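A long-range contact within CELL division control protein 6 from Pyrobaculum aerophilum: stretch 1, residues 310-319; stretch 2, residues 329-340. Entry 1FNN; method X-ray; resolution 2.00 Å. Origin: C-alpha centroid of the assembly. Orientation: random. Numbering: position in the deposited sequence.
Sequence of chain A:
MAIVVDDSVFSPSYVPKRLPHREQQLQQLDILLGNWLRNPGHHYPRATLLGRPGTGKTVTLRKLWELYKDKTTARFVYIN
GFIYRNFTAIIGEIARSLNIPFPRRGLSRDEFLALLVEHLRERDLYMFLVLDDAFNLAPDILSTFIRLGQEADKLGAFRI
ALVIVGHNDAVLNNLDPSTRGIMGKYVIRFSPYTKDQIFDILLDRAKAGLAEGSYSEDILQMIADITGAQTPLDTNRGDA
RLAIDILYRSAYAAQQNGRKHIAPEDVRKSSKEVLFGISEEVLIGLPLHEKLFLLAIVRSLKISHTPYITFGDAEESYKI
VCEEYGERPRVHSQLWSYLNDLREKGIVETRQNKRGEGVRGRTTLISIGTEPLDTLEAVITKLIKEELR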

# COMPACT_ATOMS: atom_id res chain seq x y z
N THR A 310 -25.24 14.44 -0.09
CA THR A 310 -25.62 14.47 1.32
C THR A 310 -26.67 13.40 1.62
O THR A 310 -27.35 12.98 0.69
N PHE A 311 -26.88 13.00 2.84
CA PHE A 311 -27.94 12.08 3.23
C PHE A 311 -29.30 12.69 2.87
O PHE A 311 -30.16 11.99 2.31
N GLY A 312 -29.49 14.00 3.06
CA GLY A 312 -30.73 14.66 2.69
C GLY A 312 -31.04 14.58 1.21
O GLY A 312 -32.17 14.39 0.71
N ASP A 313 -29.98 14.74 0.38
CA ASP A 313 -30.11 14.57 -1.05
C ASP A 313 -30.64 13.17 -1.37
O ASP A 313 -31.48 13.00 -2.27
N ALA A 314 -29.97 12.15 -0.83
CA ALA A 314 -30.36 10.77 -1.11
C ALA A 314 -31.84 10.52 -0.70
O ALA A 314 -32.53 9.71 -1.31
N GLU A 315 -32.24 11.03 0.44
CA GLU A 315 -33.61 10.85 0.96
C GLU A 315 -34.64 11.56 0.09
O GLU A 315 -35.57 10.89 -0.42
N GLU A 316 -34.33 12.76 -0.42
CA GLU A 316 -35.24 13.38 -1.39
C GLU A 316 -35.29 12.62 -2.69
O GLU A 316 -36.34 12.45 -3.34
N SER A 317 -34.16 12.07 -3.14
CA SER A 317 -34.12 11.25 -4.34
C SER A 317 -34.97 9.98 -4.13
O SER A 317 -35.56 9.45 -5.08
N TYR A 318 -34.81 9.39 -2.96
CA TYR A 318 -35.45 8.14 -2.56
C TYR A 318 -36.99 8.28 -2.55
O TYR A 318 -37.69 7.42 -3.06
N LYS A 319 -37.50 9.42 -2.10
CA LYS A 319 -38.96 9.66 -2.22
C LYS A 319 -39.44 9.64 -3.66
O LYS A 319 -40.45 9.01 -4.03
N PRO A 329 -42.51 5.54 0.73
CA PRO A 329 -41.15 5.68 1.25
C PRO A 329 -41.09 5.34 2.73
O PRO A 329 -42.02 5.71 3.45
N ARG A 330 -40.03 4.67 3.16
CA ARG A 330 -39.78 4.40 4.54
C ARG A 330 -39.31 5.71 5.19
O ARG A 330 -38.92 6.66 4.53
N VAL A 331 -39.25 5.62 6.50
CA VAL A 331 -38.97 6.83 7.30
C VAL A 331 -37.49 7.07 7.44
O VAL A 331 -36.71 6.12 7.55
N HIS A 332 -37.12 8.30 7.75
CA HIS A 332 -35.75 8.72 7.95
C HIS A 332 -34.89 7.77 8.75
O HIS A 332 -33.79 7.44 8.30
N SER A 333 -35.30 7.30 9.93
CA SER A 333 -34.47 6.41 10.75
C SER A 333 -34.24 5.07 10.11
O SER A 333 -33.18 4.42 10.21
N GLN A 334 -35.26 4.62 9.34
CA GLN A 334 -35.06 3.40 8.56
C GLN A 334 -34.00 3.65 7.47
O GLN A 334 -33.16 2.77 7.18
N LEU A 335 -34.02 4.82 6.83
CA LEU A 335 -33.02 5.02 5.75
C LEU A 335 -31.59 4.98 6.28
O LEU A 335 -30.58 4.61 5.68
N TRP A 336 -31.45 5.56 7.47
CA TRP A 336 -30.23 5.58 8.25
C TRP A 336 -29.67 4.22 8.52
O TRP A 336 -28.46 3.97 8.31
N SER A 337 -30.49 3.22 8.89
CA SER A 337 -29.98 1.87 9.04
C SER A 337 -29.64 1.29 7.67
O SER A 337 -28.77 0.44 7.67
N TYR A 338 -30.42 1.58 6.63
CA TYR A 338 -30.01 1.03 5.32
C TYR A 338 -28.63 1.61 4.96
O TYR A 338 -27.84 0.87 4.40
N LEU A 339 -28.44 2.92 5.19
CA LEU A 339 -27.12 3.48 4.85
C LEU A 339 -25.99 2.83 5.64
O LEU A 339 -24.92 2.50 5.09
N ASN A 340 -26.23 2.60 6.94
CA ASN A 340 -25.27 1.85 7.74
C ASN A 340 -24.92 0.49 7.17
O ASN A 340 -23.76 0.09 7.24

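A single aromatic knob, Phe311 in the first turn of helix 311-319, fills a hole on helix 332-340 formed by His332, Leu335, Trp336 and Leu339. The two helices cross at 111°, their axes no closer than 11.3 Å, and the space between is filled by side chains from both. Phe311 (chi1 t) points toward the other stretch and is buried. Its ring presents an edge to the face of His332 in an offset edge-to-face pair, with CE2 of Phe311 3.4 Å from CE1 of His332, centroids 5.0 Å apart and planes at 66°. Phe311 CZ lies 3.7 Å from Leu335 CB, and Phe311 CD1 meets Leu339 CD2, near the ring plane, at 3.7 Å; Trp336 lies obliquely, its CD1 3.7 Å from Phe311 CE1.

One turn on, Glu315 (chi1 t, chi2 t) points its CA-to-CB bond toward the second stretch and meets His332 (chi1 t), whose end comes nearer from a sideways start; His332 ND1 donates to Glu315 OE1 at 2.9 Å, near the imidazole plane. The other carboxylate oxygen takes part in a water bridge: water 1 donates to Glu315 OE2 and to Arg330 O, each at 2.7 Å. The aliphatic part of Glu315 also packs, CG lying 3.6 Å from Leu335 CD1.

Leu335 (m, t) is buried and reaches Tyr318 as well: its CD2 sits over one face of that ring, 3.8 Å from the centroid, a CH-pi contact, while its CD1 is 3.6 Å from Tyr318 CD2. Tyr318 (chi1 t) carries its hydroxyl to the loop before the second helix, where Arg330 N donates to Tyr318 OH at 2.8 Å and a nearly straight 174°. Beside it, Pro329 CB packs 3.6 Å from Tyr318 CE2. The end of Arg330 leads away, its NH2 donating to Gln334 OE1 at 3.2 Å.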

# COMPACT_ATOMS: atom_id res chain seq x y z
CB THR A 310 -26.17 15.85 1.73
OG1 THR A 310 -27.35 16.14 0.97
CG2 THR A 310 -25.13 16.93 1.46
CB PHE A 311 -27.85 11.69 4.71
CG PHE A 311 -28.95 10.72 5.13
CD1 PHE A 311 -28.69 9.37 5.23
CD2 PHE A 311 -30.22 11.17 5.42
CE1 PHE A 311 -29.68 8.48 5.62
CE2 PHE A 311 -31.22 10.29 5.80
CZ PHE A 311 -30.94 8.94 5.90
CB ASP A 313 -28.76 14.73 -1.77
CG ASP A 313 -28.83 14.78 -3.28
OD1 ASP A 313 -29.84 14.36 -3.91
OD2 ASP A 313 -27.84 15.25 -3.90
CB ALA A 314 -29.41 9.91 -0.28
CB GLU A 315 -33.75 11.29 2.42
CG GLU A 315 -35.22 11.16 2.87
CD GLU A 315 -35.39 11.23 4.37
OE1 GLU A 315 -34.51 11.80 5.02
OE2 GLU A 315 -36.40 10.71 4.92
CB GLU A 316 -34.95 14.87 -1.59
CG GLU A 316 -35.39 15.69 -0.38
CD GLU A 316 -36.85 15.40 0.02
OE1 GLU A 316 -37.72 15.31 -0.87
OE2 GLU A 316 -37.10 15.26 1.24
CB SER A 317 -32.65 10.88 -4.62
OG SER A 317 -32.57 10.00 -5.73
CB TYR A 318 -34.92 7.69 -1.19
CG TYR A 318 -35.74 6.59 -0.52
CD1 TYR A 318 -35.63 5.26 -0.85
CD2 TYR A 318 -36.65 6.93 0.48
CE1 TYR A 318 -36.38 4.27 -0.24
CE2 TYR A 318 -37.41 5.95 1.10
CZ TYR A 318 -37.27 4.64 0.75
OH TYR A 318 -38.05 3.67 1.39
CB LYS A 319 -39.27 10.99 -1.55
CG LYS A 319 -39.00 10.93 -0.05
CD LYS A 319 -39.23 12.32 0.55
CE LYS A 319 -39.10 12.20 2.06
NZ LYS A 319 -39.16 13.52 2.76
CB PRO A 329 -40.82 7.15 1.00
CG PRO A 329 -42.17 7.82 1.02
CD PRO A 329 -43.14 6.84 0.42
CB ARG A 330 -38.75 3.29 4.79
CG ARG A 330 -39.17 1.96 4.17
CD ARG A 330 -40.44 1.45 4.92
NE ARG A 330 -40.96 0.26 4.22
CZ ARG A 330 -40.45 -0.95 4.42
NH1 ARG A 330 -40.96 -1.99 3.76
NH2 ARG A 330 -39.44 -1.18 5.26
CB VAL A 331 -39.73 6.56 8.62
CG1 VAL A 331 -38.86 5.95 9.68
CG2 VAL A 331 -40.57 7.74 9.00
CB HIS A 332 -35.77 10.13 8.59
CG HIS A 332 -34.43 10.76 8.77
ND1 HIS A 332 -33.88 11.62 7.83
CD2 HIS A 332 -33.54 10.68 9.78
CE1 HIS A 332 -32.69 12.02 8.27
NE2 HIS A 332 -32.46 11.47 9.44
CB SER A 333 -35.16 6.20 12.12
OG SER A 333 -36.42 5.60 11.87
CB GLN A 334 -36.41 3.03 7.91
CG GLN A 334 -37.39 2.45 8.93
CD GLN A 334 -38.38 1.49 8.28
OE1 GLN A 334 -38.02 0.54 7.57
NE2 GLN A 334 -39.64 1.75 8.52
CB LEU A 335 -33.36 6.32 5.02
CG LEU A 335 -34.77 6.35 4.38
CD1 LEU A 335 -34.99 7.61 3.57
CD2 LEU A 335 -34.96 5.10 3.56
CB TRP A 336 -30.56 6.42 9.51
CG TRP A 336 -29.28 7.13 9.82
CD1 TRP A 336 -28.76 8.21 9.17
CD2 TRP A 336 -28.36 6.77 10.86
NE1 TRP A 336 -27.56 8.55 9.74
CE2 TRP A 336 -27.30 7.69 10.78
CE3 TRP A 336 -28.35 5.77 11.83
CZ2 TRP A 336 -26.22 7.63 11.66
CZ3 TRP A 336 -27.28 5.72 12.70
CH2 TRP A 336 -26.23 6.65 12.60
CB SER A 337 -30.99 0.88 9.69
OG SER A 337 -31.64 1.68 10.69
CB TYR A 338 -30.99 1.43 4.23
CG TYR A 338 -32.39 0.81 4.36
CD1 TYR A 338 -33.46 1.55 3.93
CD2 TYR A 338 -32.59 -0.44 4.91
CE1 TYR A 338 -34.77 1.05 4.02
CE2 TYR A 338 -33.90 -0.96 5.01
CZ TYR A 338 -34.95 -0.21 4.57
OH TYR A 338 -36.25 -0.70 4.66
CB LEU A 339 -27.08 4.99 5.12
CG LEU A 339 -25.73 5.64 4.72
CD1 LEU A 339 -25.48 5.42 3.23
CD2 LEU A 339 -25.83 7.09 5.10
CB ASN A 340 -25.89 1.57 9.12
CG ASN A 340 -25.10 2.40 10.12
OD1 ASN A 340 -24.00 1.93 10.42
ND2 ASN A 340 -25.73 3.50 10.49
O HOH W 1 -38.23 9.13 3.64